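PDB 6KBH: cytochrome P450 monooxygenase from Rhodococcus sp. ECU0066, which probably acts as a self-sufficient monooxygenase, oxidising substrates at a heme with electrons relayed through FMN and a 2Fe-2S cluster carried on the same chain. Local coordinates for residues S37-A42 / R62-V67; G48-Q51 / A56-R59; A294-L299 / F425-N430. All blocks are in the same frame, centred on the assembly; numbering follows the deposited sequence.

Contact 1: residues S37-A42 / R62-V67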
loop_
_atom_site.group_PDB
_atom_site.type_symbol
_atom_site.label_atom_id
_atom_site.label_comp_id
_atom_site.label_asym_id
_atom_site.label_seq_id
_atom_site.Cartn_x
_atom_site.Cartn_y
_atom_site.Cartn_z
ATOM N N SER A 37 26.823 -13.739 25.425
ATOM C CA SER A 37 27.830 -12.819 24.924
ATOM C C SER A 37 27.865 -11.531 25.746
ATOM O O SER A 37 26.880 -11.169 26.396
ATOM C CB SER A 37 27.553 -12.501 23.454
ATOM O OG SER A 37 28.297 -11.381 23.006
ATOM N N PRO A 38 29.007 -10.834 25.750
ATOM C CA PRO A 38 29.039 -9.480 26.332
ATOM C C PRO A 38 27.981 -8.550 25.767
ATOM O O PRO A 38 27.203 -7.958 26.527
ATOM C CB PRO A 38 30.453 -8.994 25.987
ATOM C CG PRO A 38 31.258 -10.238 25.868
ATOM C CD PRO A 38 30.343 -11.295 25.332
ATOM N N ARG A 39 27.938 -8.400 24.439
ATOM C CA ARG A 39 26.966 -7.504 23.822
ATOM C C ARG A 39 25.539 -7.949 24.111
ATOM O O ARG A 39 24.648 -7.107 24.274
ATOM C CB ARG A 39 27.219 -7.424 22.317
ATOM C CG ARG A 39 28.582 -6.838 21.958
ATOM C CD ARG A 39 28.905 -6.992 20.477
ATOM N NE ARG A 39 29.105 -8.390 20.108
ATOM C CZ ARG A 39 29.430 -8.801 18.888
ATOM N NH1 ARG A 39 29.599 -7.916 17.914
ATOM N NH2 ARG A 39 29.584 -10.095 18.640
ATOM N N ALA A 40 25.311 -9.262 24.197
ATOM C CA ALA A 40 23.982 -9.774 24.510
ATOM C C ALA A 40 23.610 -9.501 25.962
ATOM O O ALA A 40 22.465 -9.139 26.258
ATOM C CB ALA A 40 23.918 -11.271 24.215
ATOM N N ALA A 41 24.563 -9.681 26.883
ATOM C CA ALA A 41 24.312 -9.423 28.296
ATOM C C ALA A 41 24.292 -7.938 28.625
ATOM O O ALA A 41 23.717 -7.550 29.647
ATOM C CB ALA A 41 25.363 -10.129 29.154
ATOM N N ALA A 42 24.904 -7.105 27.787
ATOM C CA ALA A 42 24.823 -5.659 27.934
ATOM C C ALA A 42 23.571 -5.072 27.299
ATOM O O ALA A 42 23.377 -3.853 27.358
ATOM C CB ALA A 42 26.066 -4.999 27.330
ATOM N N ARG A 62 22.354 -7.647 13.941
ATOM C CA ARG A 62 22.100 -8.020 12.551
ATOM C C ARG A 62 23.352 -8.590 11.899
ATOM O O ARG A 62 23.267 -9.479 11.044
ATOM C CB ARG A 62 21.589 -6.809 11.761
ATOM C CG ARG A 62 20.184 -6.395 12.134
ATOM C CD ARG A 62 19.490 -5.460 11.176
ATOM N NE ARG A 62 20.089 -4.132 11.143
ATOM C CZ ARG A 62 19.969 -3.226 12.108
ATOM N NH1 ARG A 62 19.282 -3.507 13.206
ATOM N NH2 ARG A 62 20.552 -2.041 11.982
ATOM N N ASP A 63 24.523 -8.120 12.320
ATOM C CA ASP A 63 25.757 -8.512 11.657
ATOM C C ASP A 63 26.291 -9.833 12.192
ATOM O O ASP A 63 26.549 -10.763 11.420
ATOM C CB ASP A 63 26.800 -7.405 11.803
ATOM C CG ASP A 63 26.434 -6.161 11.020
ATOM O OD1 ASP A 63 25.580 -6.257 10.114
ATOM O OD2 ASP A 63 26.997 -5.083 11.302
ATOM N N GLU A 64 26.454 -9.948 13.510
ATOM C CA GLU A 64 27.198 -11.069 14.062
ATOM C C GLU A 64 26.413 -11.983 14.991
ATOM O O GLU A 64 26.871 -13.104 15.236
ATOM C CB GLU A 64 28.446 -10.561 14.802
ATOM C CG GLU A 64 29.093 -9.356 14.136
ATOM C CD GLU A 64 30.226 -8.780 14.952
ATOM O OE1 GLU A 64 31.147 -9.541 15.315
ATOM O OE2 GLU A 64 30.191 -7.564 15.235
ATOM N N GLU A 65 25.255 -11.566 15.503
ATOM C CA GLU A 65 24.461 -12.421 16.386
ATOM C C GLU A 65 22.988 -12.089 16.228
ATOM O O GLU A 65 22.440 -11.252 16.958
ATOM C CB GLU A 65 24.893 -12.282 17.845
ATOM C CG GLU A 65 24.379 -13.410 18.720
ATOM C CD GLU A 65 24.932 -13.362 20.122
ATOM O OE1 GLU A 65 25.586 -12.355 20.466
ATOM O OE2 GLU A 65 24.714 -14.333 20.877
ATOM N N PRO A 66 22.299 -12.758 15.298
ATOM C CA PRO A 66 20.910 -12.379 14.990
ATOM C C PRO A 66 19.909 -12.779 16.063
ATOM O O PRO A 66 18.795 -12.237 16.076
ATOM C CB PRO A 66 20.639 -13.119 13.678
ATOM C CG PRO A 66 21.489 -14.353 13.789
ATOM C CD PRO A 66 22.730 -13.951 14.549
ATOM N N VAL A 67 20.261 -13.710 16.949
ATOM C CA VAL A 67 19.365 -14.205 17.989
ATOM C C VAL A 67 20.177 -14.404 19.260
ATOM O O VAL A 67 21.184 -15.119 19.251
ATOM C CB VAL A 67 18.681 -15.525 17.582
ATOM C CG1 VAL A 67 17.847 -16.079 18.730
ATOM C CG2 VAL A 67 17.827 -15.323 16.350
#

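Contact 2: residues G48-Q51 / A56-R59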
loop_
_atom_site.group_PDB
_atom_site.type_symbol
_atom_site.label_atom_id
_atom_site.label_comp_id
_atom_site.label_asym_id
_atom_site.label_seq_id
_atom_site.Cartn_x
_atom_site.Cartn_y
_atom_site.Cartn_z
ATOM N N GLY A 48 19.685 3.829 27.482
ATOM C CA GLY A 48 20.847 3.838 26.628
ATOM C C GLY A 48 20.543 3.725 25.146
ATOM O O GLY A 48 19.584 4.306 24.625
ATOM N N PRO A 49 21.365 2.939 24.444
ATOM C CA PRO A 49 21.371 2.993 22.972
ATOM C C PRO A 49 20.061 2.580 22.326
ATOM O O PRO A 49 19.756 3.046 21.220
ATOM C CB PRO A 49 22.504 2.025 22.594
ATOM C CG PRO A 49 23.273 1.803 23.845
ATOM C CD PRO A 49 22.308 1.940 24.962
ATOM N N TYR A 50 19.282 1.711 22.963
ATOM C CA TYR A 50 18.044 1.265 22.344
ATOM C C TYR A 50 16.925 2.286 22.503
ATOM O O TYR A 50 15.995 2.299 21.689
ATOM C CB TYR A 50 17.652 -0.101 22.922
ATOM C CG TYR A 50 16.353 -0.718 22.427
ATOM C CD1 TYR A 50 15.122 -0.312 22.929
ATOM C CD2 TYR A 50 16.370 -1.768 21.517
ATOM C CE1 TYR A 50 13.948 -0.892 22.503
ATOM C CE2 TYR A 50 15.195 -2.355 21.084
ATOM C CZ TYR A 50 13.988 -1.912 21.585
ATOM O OH TYR A 50 12.804 -2.476 21.177
ATOM N N GLN A 51 17.002 3.155 23.514
ATOM C CA GLN A 51 16.035 4.241 23.616
ATOM C C GLN A 51 16.364 5.387 22.668
ATOM O O GLN A 51 15.450 6.069 22.192
ATOM C CB GLN A 51 15.949 4.767 25.053
ATOM C CG GLN A 51 15.255 3.834 26.047
ATOM C CD GLN A 51 13.888 3.349 25.578
ATOM O OE1 GLN A 51 13.178 4.044 24.848
ATOM N NE2 GLN A 51 13.515 2.146 26.003
ATOM N N ALA A 56 19.750 1.288 15.173
ATOM C CA ALA A 56 21.205 1.375 15.210
ATOM C C ALA A 56 21.786 0.612 16.392
ATOM O O ALA A 56 22.875 0.038 16.285
ATOM C CB ALA A 56 21.642 2.839 15.261
ATOM N N SER A 57 21.073 0.584 17.520
ATOM C CA SER A 57 21.592 -0.058 18.722
ATOM C C SER A 57 21.758 -1.564 18.564
ATOM O O SER A 57 22.457 -2.180 19.373
ATOM C CB SER A 57 20.679 0.236 19.913
ATOM O OG SER A 57 19.622 -0.700 19.991
ATOM N N LEU A 58 21.135 -2.174 17.555
ATOM C CA LEU A 58 21.277 -3.607 17.321
ATOM C C LEU A 58 21.869 -3.910 15.949
ATOM O O LEU A 58 21.720 -5.029 15.447
ATOM C CB LEU A 58 19.939 -4.328 17.489
ATOM C CG LEU A 58 19.292 -4.264 18.875
ATOM C CD1 LEU A 58 18.057 -3.388 18.835
ATOM C CD2 LEU A 58 18.944 -5.653 19.381
ATOM N N ARG A 59 22.530 -2.928 15.328
ATOM C CA ARG A 59 23.321 -3.202 14.133
ATOM C C ARG A 59 24.291 -4.354 14.368
ATOM O O ARG A 59 24.481 -5.207 13.493
ATOM C CB ARG A 59 24.076 -1.940 13.712
ATOM C CG ARG A 59 24.892 -2.077 12.438
ATOM C CD ARG A 59 24.034 -1.879 11.198
ATOM N NE ARG A 59 24.840 -1.778 9.984
ATOM C CZ ARG A 59 25.218 -2.822 9.253
ATOM N NH1 ARG A 59 24.863 -4.046 9.619
ATOM N NH2 ARG A 59 25.949 -2.646 8.159
#

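Contact 3: residues A294-L299 / F425-N430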
loop_
_atom_site.group_PDB
_atom_site.type_symbol
_atom_site.label_atom_id
_atom_site.label_comp_id
_atom_site.label_asym_id
_atom_site.label_seq_id
_atom_site.Cartn_x
_atom_site.Cartn_y
_atom_site.Cartn_z
ATOM N N ALA A 294 7.142 10.605 12.195
ATOM C CA ALA A 294 7.251 11.022 10.801
ATOM C C ALA A 294 7.531 12.514 10.682
ATOM O O ALA A 294 8.377 12.932 9.882
ATOM C CB ALA A 294 5.975 10.652 10.046
ATOM N N LEU A 295 6.836 13.334 11.469
ATOM C CA LEU A 295 7.079 14.772 11.417
ATOM C C LEU A 295 8.480 15.123 11.908
ATOM O O LEU A 295 9.160 15.960 11.302
ATOM C CB LEU A 295 6.014 15.506 12.222
ATOM C CG LEU A 295 4.833 15.920 11.348
ATOM C CD1 LEU A 295 3.625 16.235 12.199
ATOM C CD2 LEU A 295 5.222 17.111 10.490
ATOM N N ARG A 296 8.936 14.497 12.996
ATOM C CA ARG A 296 10.321 14.694 13.417
ATOM C C ARG A 296 11.285 14.202 12.342
ATOM O O ARG A 296 12.245 14.894 11.989
ATOM C CB ARG A 296 10.578 13.979 14.748
ATOM C CG ARG A 296 11.828 14.445 15.494
ATOM C CD ARG A 296 13.035 13.594 15.130
ATOM N NE ARG A 296 14.228 13.900 15.920
ATOM C CZ ARG A 296 14.770 13.071 16.807
ATOM N NH1 ARG A 296 14.222 11.884 17.028
ATOM N NH2 ARG A 296 15.863 13.424 17.472
ATOM N N LEU A 297 11.032 13.010 11.797
ATOM C CA LEU A 297 11.917 12.449 10.779
ATOM C C LEU A 297 11.981 13.338 9.542
ATOM O O LEU A 297 13.051 13.509 8.946
ATOM C CB LEU A 297 11.448 11.045 10.408
ATOM C CG LEU A 297 12.064 10.398 9.168
ATOM C CD1 LEU A 297 13.552 10.182 9.360
ATOM C CD2 LEU A 297 11.364 9.085 8.857
ATOM N N LEU A 298 10.842 13.905 9.134
ATOM C CA LEU A 298 10.819 14.745 7.942
ATOM C C LEU A 298 11.513 16.078 8.190
ATOM O O LEU A 298 12.389 16.483 7.420
ATOM C CB LEU A 298 9.380 14.970 7.483
ATOM C CG LEU A 298 8.794 13.887 6.582
ATOM C CD1 LEU A 298 7.301 14.064 6.488
ATOM C CD2 LEU A 298 9.430 13.940 5.203
ATOM N N LEU A 299 11.136 16.777 9.263
ATOM C CA LEU A 299 11.744 18.072 9.545
ATOM C C LEU A 299 13.238 17.976 9.834
ATOM O O LEU A 299 13.893 19.018 9.948
ATOM C CB LEU A 299 11.018 18.738 10.713
ATOM C CG LEU A 299 9.532 19.001 10.473
ATOM C CD1 LEU A 299 8.889 19.618 11.703
ATOM C CD2 LEU A 299 9.328 19.885 9.249
ATOM N N PHE A 425 14.992 15.137 22.231
ATOM C CA PHE A 425 13.768 14.353 22.154
ATOM C C PHE A 425 13.851 13.194 23.136
ATOM O O PHE A 425 14.760 12.359 23.048
ATOM C CB PHE A 425 13.534 13.857 20.729
ATOM C CG PHE A 425 13.210 14.956 19.759
ATOM C CD1 PHE A 425 11.926 15.472 19.684
ATOM C CD2 PHE A 425 14.192 15.486 18.938
ATOM C CE1 PHE A 425 11.624 16.486 18.801
ATOM C CE2 PHE A 425 13.897 16.496 18.049
ATOM C CZ PHE A 425 12.610 17.001 17.981
ATOM N N THR A 426 12.901 13.154 24.067
ATOM C CA THR A 426 12.826 12.131 25.099
ATOM C C THR A 426 11.730 11.136 24.744
ATOM O O THR A 426 10.622 11.534 24.365
ATOM C CB THR A 426 12.548 12.762 26.465
ATOM O OG1 THR A 426 11.186 13.204 26.511
ATOM C CG2 THR A 426 13.454 13.965 26.692
ATOM N N TYR A 427 12.044 9.846 24.855
ATOM C CA TYR A 427 11.102 8.775 24.552
ATOM C C TYR A 427 10.977 7.850 25.753
ATOM O O TYR A 427 11.985 7.460 26.353
ATOM C CB TYR A 427 11.534 7.993 23.295
ATOM C CG TYR A 427 11.871 8.887 22.115
ATOM C CD1 TYR A 427 13.112 9.505 22.015
ATOM C CD2 TYR A 427 10.935 9.138 21.117
ATOM C CE1 TYR A 427 13.412 10.339 20.952
ATOM C CE2 TYR A 427 11.229 9.968 20.048
ATOM C CZ TYR A 427 12.466 10.567 19.974
ATOM O OH TYR A 427 12.755 11.393 18.911
ATOM N N LEU A 428 9.737 7.488 26.079
ATOM C CA LEU A 428 9.451 6.773 27.316
ATOM C C LEU A 428 10.154 5.421 27.337
ATOM O O LEU A 428 10.105 4.687 26.342
ATOM C CB LEU A 428 7.948 6.578 27.478
ATOM C CG LEU A 428 7.157 7.828 27.856
ATOM C CD1 LEU A 428 5.666 7.538 27.823
ATOM C CD2 LEU A 428 7.586 8.322 29.224
ATOM N N PRO A 429 10.796 5.049 28.447
ATOM C CA PRO A 429 11.504 3.765 28.504
ATOM C C PRO A 429 10.565 2.570 28.515
ATOM O O PRO A 429 9.856 2.334 29.497
ATOM C CB PRO A 429 12.295 3.864 29.816
ATOM C CG PRO A 429 11.495 4.800 30.660
ATOM C CD PRO A 429 10.882 5.792 29.717
ATOM N N ASN A 430 10.565 1.807 27.427
ATOM C CA ASN A 430 9.730 0.620 27.293
ATOM C C ASN A 430 10.289 -0.215 26.148
ATOM O O ASN A 430 11.159 0.232 25.395
ATOM C CB ASN A 430 8.257 0.984 27.069
ATOM C CG ASN A 430 7.978 1.513 25.670
ATOM O OD1 ASN A 430 8.020 0.773 24.689
ATOM N ND2 ASN A 430 7.704 2.810 25.575
#

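Contact 1: residues S37-A42 / R62-V67
Glu-64 OE2 lies at the edge of the Arg-39 guanidinium, near the guanidinium plane. NH1 of Arg-39 points at this oxygen, Glu-64 OE2, 2.8 Å away, in a salt bridge whose N-H...O angle of 141° makes the hydrogen bond a weak one. The two flat groups are turned 72° apart, and the side chains cross at nearly a right angle, so the carboxylate presents one oxygen to one nitrogen rather than pairing both oxygens with both N-H groups. Arg-39 NH2 lies farther off, 3.7 Å from Glu-64 OE1. Arg-39 bends at chi3, while Glu-64 runs extended beyond CG.

The carboxylate of Glu-65 makes a looser approach to the start of helix 38-41. Its CG lies anti to the backbone N (chi1 -164°), which sends the extended chain out toward the helix and brings Glu-65 OE1 to 3.6 Å from Ser-37 CB and 4.2 Å from Ala-40 CB. Arg-39 NH2 is 4.9 Å from Glu-65 OE1, too long for a bridge, though the opposite charges would probably still attract. Ser-37 is the N-cap of this helix: its OG accepts from Arg-39 N, at 3.3 Å, a weak capping bond at the first turn.

This is a polar contact at the surface, in the N-terminal part of the P450 module. Trp-60, on helix 59-64, touches the side chains of both Arg-39 and Glu-65. By its place just before strands 67-69 and 76-78, which form an antiparallel pair at one side of a five-stranded sheet, helix 59-64 probably forms the later part of helix A of the P450 fold, and the short helix 38-41 lies against the end that leads into the sheet.

Contact 2: residues G48-Q51 / A56-R59
Ser-57 packs against Pro-49 and Tyr-50, where the short helix 49-52 and the weakly bonded helix 54-57 come together across a short turn; the second is probably the beginning of helix A of the P450 fold, which would continue in helix 59-64. Ser-57 CB meets two atoms of the proline, the carbonyl Pro-49 O at 3.2 Å and the ring atom Pro-49 CB at 3.7 Å. Ser-57 OG occupies the position between the backbone N and the carbonyl carbon (chi1 86°), which carries it over the next residue of the first helix, 3.4 Å from Tyr-50 CA. No hydrogen bond crosses here; the hydroxyl is instead bonded to the carbonyl of Pro-54, and toward the tyrosine it makes a packing contact.

Leu-58 follows, standing at the N-cap position of helix 59-64. Phe-43 and Thr-79 also touch the leucine. Its partner across the contact, Tyr-50, is buried; the tyrosine ring also touches Ala-330 and Ala-331, and its hydroxyl is bonded to the carbonyl of Thr-431. The CD1 methyl of the leucine comes to the edge of this ring, near the ring plane, on the CD2-CE2 side, with Leu-58 CD1 3.6 Å from Tyr-50 CD2.

Contact 3: residues A294-L299 / F425-N430
Arg-296 lies over one face of the Phe-425 ring and ends beside the hydroxyl of Tyr-427. Its methylene CG makes a CH-pi contact, 3.9 Å from the ring centroid and 19° off the ring normal, a little toward the rim. The chain then continues across the phenyl ring: Arg-296 NE is 3.4 Å from Phe-425 CE2, and the guanidinium turns one face to the CG-CD2 side of the ring. With the planes 50° apart, this is an inclined approach and not a parallel stack. At the far end NH1 comes up to the edge of the Tyr-427 ring, near its plane, at the hydroxyl; the modelled spacing there is doubtfully short and the angle is poor, so no bond can be claimed.

The bend at chi2 (-92°) carries the chain obliquely over Phe-425 after CG has left the helix anti to the backbone N. NE has its strongest partner one helical turn on, in a salt bridge with Glu-300 that would hold the guanidinium from the helix side. With an alanine here, the Phe-425 face would probably lose its cover and Glu-300 its charged mate.

Helix 284-300 is the C-terminal part of helix I, the long central helix of the P450 fold, and residues 425-430 belong to the irregular chain beyond helix 396-413, helix L. Phe-425 also touches Val-439, while the Tyr-427 ring makes a cation-pi contact with Arg-434 and touches Pro-436. Thr-426, between the two aromatic residues, is bonded to Asp-437 through both backbone and side chain. On the buried flank of the helix, Leu-295 and Leu-298 pack on Leu-410 and Leu-407 of helix L.

Overall arrangement
Contacts 1 and 3 lie at the surface, while contact 2 is partly buried; none is core. Contact 2 is nested along the chain within the loop that contact 1 closes, their centres 12 Å apart, and both lie in the same run of short N-terminal helices. Contact 3 joins a pair much more distant in sequence, helix 284-300 and the chain after helix 396-413. Gln-51 nevertheless connects contacts 2 and 3, its NE2 probably hydrogen-bonded to Asn-430 O. The chemistry changes with place: charge pairing in contact 1, close van der Waals fitting, with no hydrogen bond across, in contact 2, and an arginine laid on an aromatic ring in contact 3.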